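Local structure of ribonucleoside-diphosphate reductase (Pseudomonas aeruginosa, 5IM3) at residues 488-491 against 492-496; 552-555 against 556-559; 770-773 against 774-777. The protein probably reduces ribonucleoside diphosphates to the deoxyribonucleotides needed for DNA synthesis, and binds dATP as an allosterically regulated enzyme. All coordinates share one frame; numbering follows the deposited sequence.

Contact 1. Residues 488-491 against 492-496; sequences PDLF and MKRVF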
loop_
_atom_site.group_PDB
_atom_site.type_symbol
_atom_site.label_atom_id
_atom_site.label_comp_id
_atom_site.label_asym_id
_atom_site.label_seq_id
_atom_site.Cartn_x
_atom_site.Cartn_y
_atom_site.Cartn_z
ATOM N N PRO A 488 -14.148 -30.501 14.582
ATOM C CA PRO A 488 -13.772 -31.560 15.526
ATOM C C PRO A 488 -12.559 -31.162 16.352
ATOM O O PRO A 488 -11.704 -30.389 15.913
ATOM C CB PRO A 488 -13.453 -32.757 14.619
ATOM C CG PRO A 488 -13.936 -32.377 13.247
ATOM C CD PRO A 488 -13.884 -30.893 13.187
ATOM N N ASP A 489 -12.488 -31.717 17.565
ATOM C CA ASP A 489 -11.341 -31.463 18.433
ATOM C C ASP A 489 -10.034 -31.807 17.734
ATOM O O ASP A 489 -9.022 -31.122 17.922
ATOM C CB ASP A 489 -11.472 -32.269 19.728
ATOM C CG ASP A 489 -12.368 -31.598 20.752
ATOM O OD1 ASP A 489 -13.029 -30.596 20.408
ATOM O OD2 ASP A 489 -12.412 -32.077 21.904
ATOM N N LEU A 490 -10.036 -32.867 16.922
ATOM C CA LEU A 490 -8.799 -33.329 16.304
ATOM C C LEU A 490 -8.191 -32.253 15.416
ATOM O O LEU A 490 -6.966 -32.113 15.354
ATOM C CB LEU A 490 -9.059 -34.603 15.501
ATOM C CG LEU A 490 -7.833 -35.299 14.912
ATOM C CD1 LEU A 490 -6.902 -35.776 16.011
ATOM C CD2 LEU A 490 -8.266 -36.463 14.043
ATOM N N PHE A 491 -9.028 -31.479 14.723
ATOM C CA PHE A 491 -8.501 -30.406 13.887
ATOM C C PHE A 491 -7.748 -29.385 14.730
ATOM O O PHE A 491 -6.626 -28.992 14.394
ATOM C CB PHE A 491 -9.625 -29.728 13.105
ATOM C CG PHE A 491 -9.177 -28.500 12.359
ATOM C CD1 PHE A 491 -8.466 -28.611 11.174
ATOM C CD2 PHE A 491 -9.455 -27.236 12.848
ATOM C CE1 PHE A 491 -8.045 -27.482 10.490
ATOM C CE2 PHE A 491 -9.035 -26.103 12.167
ATOM C CZ PHE A 491 -8.332 -26.229 10.986
ATOM N N MET A 492 -8.355 -28.943 15.834
ATOM C CA MET A 492 -7.674 -28.012 16.726
ATOM C C MET A 492 -6.396 -28.625 17.286
ATOM O O MET A 492 -5.386 -27.932 17.445
ATOM C CB MET A 492 -8.607 -27.593 17.861
ATOM C CG MET A 492 -9.890 -26.910 17.405
ATOM S SD MET A 492 -9.614 -25.405 16.453
ATOM C CE MET A 492 -8.685 -24.414 17.628
ATOM N N LYS A 493 -6.424 -29.924 17.600
ATOM C CA LYS A 493 -5.205 -30.603 18.030
ATOM C C LYS A 493 -4.110 -30.481 16.977
ATOM O O LYS A 493 -2.943 -30.245 17.307
ATOM C CB LYS A 493 -5.493 -32.075 18.327
ATOM C CG LYS A 493 -6.298 -32.328 19.592
ATOM C CD LYS A 493 -6.435 -33.824 19.847
ATOM C CE LYS A 493 -7.177 -34.121 21.141
ATOM N NZ LYS A 493 -7.287 -35.587 21.393
ATOM N N ARG A 494 -4.470 -30.642 15.701
ATOM C CA ARG A 494 -3.482 -30.532 14.633
ATOM C C ARG A 494 -2.996 -29.096 14.469
ATOM O O ARG A 494 -1.845 -28.874 14.079
ATOM C CB ARG A 494 -4.069 -31.056 13.321
ATOM C CG ARG A 494 -4.454 -32.532 13.353
ATOM C CD ARG A 494 -3.232 -33.443 13.300
ATOM N NE ARG A 494 -3.591 -34.856 13.427
ATOM C CZ ARG A 494 -3.993 -35.626 12.420
ATOM N NH1 ARG A 494 -4.099 -35.130 11.193
ATOM N NH2 ARG A 494 -4.294 -36.899 12.640
ATOM N N VAL A 495 -3.847 -28.114 14.764
ATOM C CA VAL A 495 -3.405 -26.722 14.757
ATOM C C VAL A 495 -2.393 -26.487 15.873
ATOM O O VAL A 495 -1.299 -25.957 15.645
ATOM C CB VAL A 495 -4.615 -25.776 14.884
ATOM C CG1 VAL A 495 -4.155 -24.329 15.057
ATOM C CG2 VAL A 495 -5.527 -25.904 13.668
ATOM N N PHE A 496 -2.747 -26.882 17.099
ATOM C CA PHE A 496 -1.847 -26.702 18.233
ATOM C C PHE A 496 -0.503 -27.376 17.999
ATOM O O PHE A 496 0.529 -26.874 18.458
ATOM C CB PHE A 496 -2.495 -27.254 19.503
ATOM C CG PHE A 496 -3.423 -26.289 20.188
ATOM C CD1 PHE A 496 -4.452 -25.677 19.488
ATOM C CD2 PHE A 496 -3.280 -26.010 21.537
ATOM C CE1 PHE A 496 -5.307 -24.791 20.120
ATOM C CE2 PHE A 496 -4.133 -25.130 22.172
ATOM C CZ PHE A 496 -5.147 -24.520 21.465
#

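Contact 2. Residues 552-555 against 556-559; sequences LSML and FETG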
loop_
_atom_site.group_PDB
_atom_site.type_symbol
_atom_site.label_atom_id
_atom_site.label_comp_id
_atom_site.label_asym_id
_atom_site.label_seq_id
_atom_site.Cartn_x
_atom_site.Cartn_y
_atom_site.Cartn_z
ATOM N N LEU A 552 -9.959 -18.018 10.036
ATOM C CA LEU A 552 -9.997 -16.786 10.821
ATOM C C LEU A 552 -10.007 -15.549 9.933
ATOM O O LEU A 552 -10.644 -14.549 10.282
ATOM C CB LEU A 552 -8.816 -16.740 11.790
ATOM C CG LEU A 552 -8.759 -17.886 12.804
ATOM C CD1 LEU A 552 -7.561 -17.709 13.727
ATOM C CD2 LEU A 552 -10.053 -17.996 13.611
ATOM N N SER A 553 -9.335 -15.595 8.783
ATOM C CA SER A 553 -9.331 -14.437 7.896
ATOM C C SER A 553 -10.703 -14.218 7.269
ATOM O O SER A 553 -11.121 -13.072 7.070
ATOM C CB SER A 553 -8.260 -14.599 6.816
ATOM O OG SER A 553 -8.569 -15.669 5.948
ATOM N N MET A 554 -11.422 -15.303 6.952
ATOM C CA MET A 554 -12.782 -15.156 6.437
ATOM C C MET A 554 -13.729 -14.659 7.521
ATOM O O MET A 554 -14.583 -13.804 7.261
ATOM C CB MET A 554 -13.281 -16.483 5.864
ATOM C CG MET A 554 -12.643 -16.882 4.542
ATOM S SD MET A 554 -12.937 -15.685 3.224
ATOM C CE MET A 554 -11.397 -14.753 3.267
ATOM N N LEU A 555 -13.602 -15.189 8.739
ATOM C CA LEU A 555 -14.387 -14.664 9.850
ATOM C C LEU A 555 -14.129 -13.172 10.040
ATOM O O LEU A 555 -15.056 -12.404 10.322
ATOM C CB LEU A 555 -14.064 -15.442 11.128
ATOM C CG LEU A 555 -14.803 -15.031 12.407
ATOM C CD1 LEU A 555 -16.294 -15.297 12.285
ATOM C CD2 LEU A 555 -14.233 -15.763 13.612
ATOM N N PHE A 556 -12.877 -12.737 9.861
ATOM C CA PHE A 556 -12.555 -11.320 10.012
ATOM C C PHE A 556 -13.076 -10.501 8.838
ATOM O O PHE A 556 -13.643 -9.419 9.031
ATOM C CB PHE A 556 -11.045 -11.138 10.153
ATOM C CG PHE A 556 -10.592 -9.705 10.038
ATOM C CD1 PHE A 556 -10.870 -8.791 11.041
ATOM C CD2 PHE A 556 -9.882 -9.276 8.927
ATOM C CE1 PHE A 556 -10.454 -7.472 10.937
ATOM C CE2 PHE A 556 -9.463 -7.962 8.817
ATOM C CZ PHE A 556 -9.749 -7.058 9.823
ATOM N N GLU A 557 -12.886 -10.996 7.612
ATOM C CA GLU A 557 -13.221 -10.216 6.423
ATOM C C GLU A 557 -14.712 -10.244 6.114
ATOM O O GLU A 557 -15.268 -9.238 5.660
ATOM C CB GLU A 557 -12.437 -10.732 5.218
ATOM C CG GLU A 557 -10.941 -10.512 5.306
ATOM C CD GLU A 557 -10.212 -10.981 4.060
ATOM O OE1 GLU A 557 -10.852 -11.063 2.989
ATOM O OE2 GLU A 557 -9.001 -11.270 4.154
ATOM N N THR A 558 -15.374 -11.383 6.328
ATOM C CA THR A 558 -16.774 -11.540 5.957
ATOM C C THR A 558 -17.707 -11.768 7.138
ATOM O O THR A 558 -18.928 -11.685 6.958
ATOM C CB THR A 558 -16.941 -12.713 4.975
ATOM O OG1 THR A 558 -16.839 -13.954 5.684
ATOM C CG2 THR A 558 -15.872 -12.669 3.887
ATOM N N GLY A 559 -17.183 -12.047 8.331
ATOM C CA GLY A 559 -18.014 -12.401 9.464
ATOM C C GLY A 559 -18.433 -13.854 9.511
ATOM O O GLY A 559 -19.158 -14.245 10.438
#

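Contact 3. Residues 770-773 against 774-777; sequences APTA and TIAN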
loop_
_atom_site.group_PDB
_atom_site.type_symbol
_atom_site.label_atom_id
_atom_site.label_comp_id
_atom_site.label_asym_id
_atom_site.label_seq_id
_atom_site.Cartn_x
_atom_site.Cartn_y
_atom_site.Cartn_z
ATOM N N ALA A 770 -29.561 -17.603 24.810
ATOM C CA ALA A 770 -29.808 -17.098 23.475
ATOM C C ALA A 770 -29.813 -15.579 23.473
ATOM O O ALA A 770 -29.931 -14.947 24.528
ATOM C CB ALA A 770 -31.153 -17.616 22.958
ATOM N N PRO A 771 -29.680 -14.950 22.306
ATOM C CA PRO A 771 -29.857 -13.496 22.242
ATOM C C PRO A 771 -31.250 -13.111 22.717
ATOM O O PRO A 771 -32.195 -13.898 22.640
ATOM C CB PRO A 771 -29.652 -13.174 20.756
ATOM C CG PRO A 771 -28.832 -14.316 20.235
ATOM C CD PRO A 771 -29.302 -15.513 21.000
ATOM N N THR A 772 -31.368 -11.883 23.223
ATOM C CA THR A 772 -32.597 -11.411 23.857
ATOM C C THR A 772 -32.909 -9.989 23.419
ATOM O O THR A 772 -33.378 -9.169 24.215
ATOM C CB THR A 772 -32.490 -11.467 25.379
ATOM O OG1 THR A 772 -31.486 -10.545 25.818
ATOM C CG2 THR A 772 -32.135 -12.869 25.855
ATOM N N ALA A 773 -32.644 -9.680 22.147
ATOM C CA ALA A 773 -32.803 -8.319 21.642
ATOM C C ALA A 773 -34.119 -7.693 22.096
ATOM O O ALA A 773 -34.132 -6.691 22.820
ATOM C CB ALA A 773 -32.715 -8.328 20.115
ATOM N N THR A 774 -35.242 -8.279 21.681
ATOM C CA THR A 774 -36.535 -7.654 21.932
ATOM C C THR A 774 -36.914 -7.721 23.409
ATOM O O THR A 774 -37.325 -6.713 23.997
ATOM C CB THR A 774 -37.610 -8.312 21.067
ATOM O OG1 THR A 774 -37.255 -8.183 19.687
ATOM C CG2 THR A 774 -38.966 -7.656 21.298
ATOM N N ILE A 775 -36.781 -8.898 24.030
ATOM C CA ILE A 775 -37.312 -9.080 25.378
ATOM C C ILE A 775 -36.479 -8.352 26.429
ATOM O O ILE A 775 -36.996 -8.024 27.502
ATOM C CB ILE A 775 -37.440 -10.578 25.722
ATOM C CG1 ILE A 775 -36.081 -11.277 25.674
ATOM C CG2 ILE A 775 -38.428 -11.253 24.772
ATOM C CD1 ILE A 775 -36.141 -12.745 26.072
ATOM N N ALA A 776 -35.198 -8.095 26.159
ATOM C CA ALA A 776 -34.428 -7.220 27.036
ATOM C C ALA A 776 -34.915 -5.780 26.927
ATOM O O ALA A 776 -35.021 -5.075 27.937
ATOM C CB ALA A 776 -32.938 -7.314 26.704
ATOM N N ASN A 777 -35.223 -5.330 25.708
ATOM C CA ASN A 777 -35.809 -4.006 25.532
ATOM C C ASN A 777 -37.175 -3.913 26.196
ATOM O O ASN A 777 -37.530 -2.871 26.759
ATOM C CB ASN A 777 -35.926 -3.675 24.044
ATOM C CG ASN A 777 -34.583 -3.421 23.393
ATOM O OD1 ASN A 777 -33.532 -3.673 23.985
ATOM N ND2 ASN A 777 -34.610 -2.919 22.167
#

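Contact 1. Residues 488-491 against 492-496
V495 lays its CG2 methyl over one face of the F491 phenyl ring, a CH-pi contact in which the carbon stands 4.1 Å from the centroid of the F491 ring. The methyl is displaced toward the rim, closest to the far half of the ring: CG2 of V495 lies 3.8 Å from CE2 of F491. F491 reaches this position because its CG is anti to the backbone N (chi1 173°), which carries the ring down the helix toward the next turn. M492 meets the same ring differently. Its chain, bent at both chi2 and chi3, folds back so that SD comes within 4.0 Å of F491 CD2, a Met-aromatic contact made obliquely. On another side of the helix, L490 CD2 lies over one face of the R494 guanidinium, 4.2 Å from R494 NH2, so a leucine methyl lines a charged group whose polar ends are engaged elsewhere. The two i to i+4 pairs are spaced by main-chain bonds: V495 N reaches F491 O at 2.9 Å, and R494 N reaches L490 O at 2.9 Å.

Farther out, R494 NH1 binds S500 O and E528, K493 forms a salt bridge with E521, and D489 pairs with R735 in a salt bridge and accepts a hydrogen bond from W896 NE1. The phenyl ring of F491 also meets W501 edge to face. F491 and V495, one turn apart, with M492 beside the ring, give the helix an apolar flank that packs on M551 and W548 of helix 544-558, while K493 and R494 reach their acidic partners on helix 517-532; this is helix 489-496, which directly follows strand 482-487 of the alpha-beta barrel of ribonucleotide reductase.

Contact 2. Residues 552-555 against 556-559
T558 bonds M554 twice, both times through the carbonyl oxygen of M554. The backbone N of T558 approaches M554 O at 2.7 Å with an N-H...O angle of 158°, while OG1 of T558 donates to M554 O at 2.8 Å from above the carbonyl plane. The two donors come from opposite faces of that plane. For the hydroxyl this is possible because chi1 of 76° sets OG1 between the backbone N and the carbonyl carbon, turned back along the helix; the same OG1 also accepts from the backbone N of H560, so it ties the end of the helix to the chain that leaves it. A further, weak bond to M554 O comes from G559 N.

The remaining main-chain bonds are routine helical ones: F556 N to L552 O and E557 N to S553 O, the latter 2.8 Å long. G559, with its positive phi of 83°, is the first residue to leave the helical conformation, and its N makes a weak bond to L555 O. This glycine stands between helix 544-558 and strand 562-565 of the barrel domain, where the chain turns from the outer layer into the sheet.

Apolar and mixed contacts fill in the sides. M554, bent at chi2 and chi3, crosses E557 so that its CE methyl touches the carboxylate, 3.7 Å from E557 OE1. The aliphatic CG of E557 lies 3.1 Å from S553 O, and L555 CD1 comes to 3.6 Å from G559 O. L552 and L555 press on L563 of that strand and on Y892 of helix 885-897, whereas F556 reaches L888 and A908; the hydroxyl of S553 bonds K550 O.

Contact 3. Residues 770-773 against 774-777
A776 N donates to the carbonyl oxygen of T772 at 2.9 Å with an N-H...O angle of 159°, the firm main-chain bond that opens helix 773-779. The next in line, N777 N to A773 O, is weak at 3.4 Å. T772 occupies the N-cap position, yet its hydroxyl is not used to cap the helix: OG1 accepts from S784 N, with a weaker bond to Q783. Its chi1 of 65° places OG1 between the backbone N and the carbonyl carbon, and that hydroxyl then sits 3.7 Å from the CB methyl of A776. The same methyl is also tight against the main chain, 3.1 Å from T772 O.

The apolar half of T772 meets I775. These two side chains cross at about a right angle, CB of T772 resting 3.6 Å from I775 CG1, while the CD1 end of I775 continues past it to within 4.0 Å of T772 CG2. I775 can do this because its own chi1 of 61° turns CG1 back toward the start of the helix. On another side, the side-chain carboxamide of N777 approaches A773 O without bonding it: OD1 of N777 and A773 O are both acceptors, 3.3 Å apart, and OD1 has a weak bond with Q783 NE2 instead. Main-chain and side-chain links to Q783 and S784 thus join the first turn of the helix to the segment beyond its end.

The turn packs against two barrel strands and a helix of the all-alpha region. T772 and I775 lie on S606 of strand 600-608 and, with A776, on M663 of strand 659-663, whereas T774 touches T302 and Y307, and N777 touches L298, all on helix 297-307.

All three are local, helix-based contacts of the barrel domain: the body of a helix, the end of one and the start of one, met in order along the chain and none touching another. Contacts 1 and 2 lie on the same side of the chain's centre, their centres 19 Å apart and nearest atoms about 8 Å; helices 544-558 and 885-897 connect them, the first carrying contact 2 and packing on contact 1. Contact 3 lies nearest the chain's centre, about 5 Å from it, and its own centre is 26 Å from that of contact 2 and 34 Å from that of contact 1. It packs on strand 600-608, which bears C602 of the disulfide with C373. None of the three lines a dATP site.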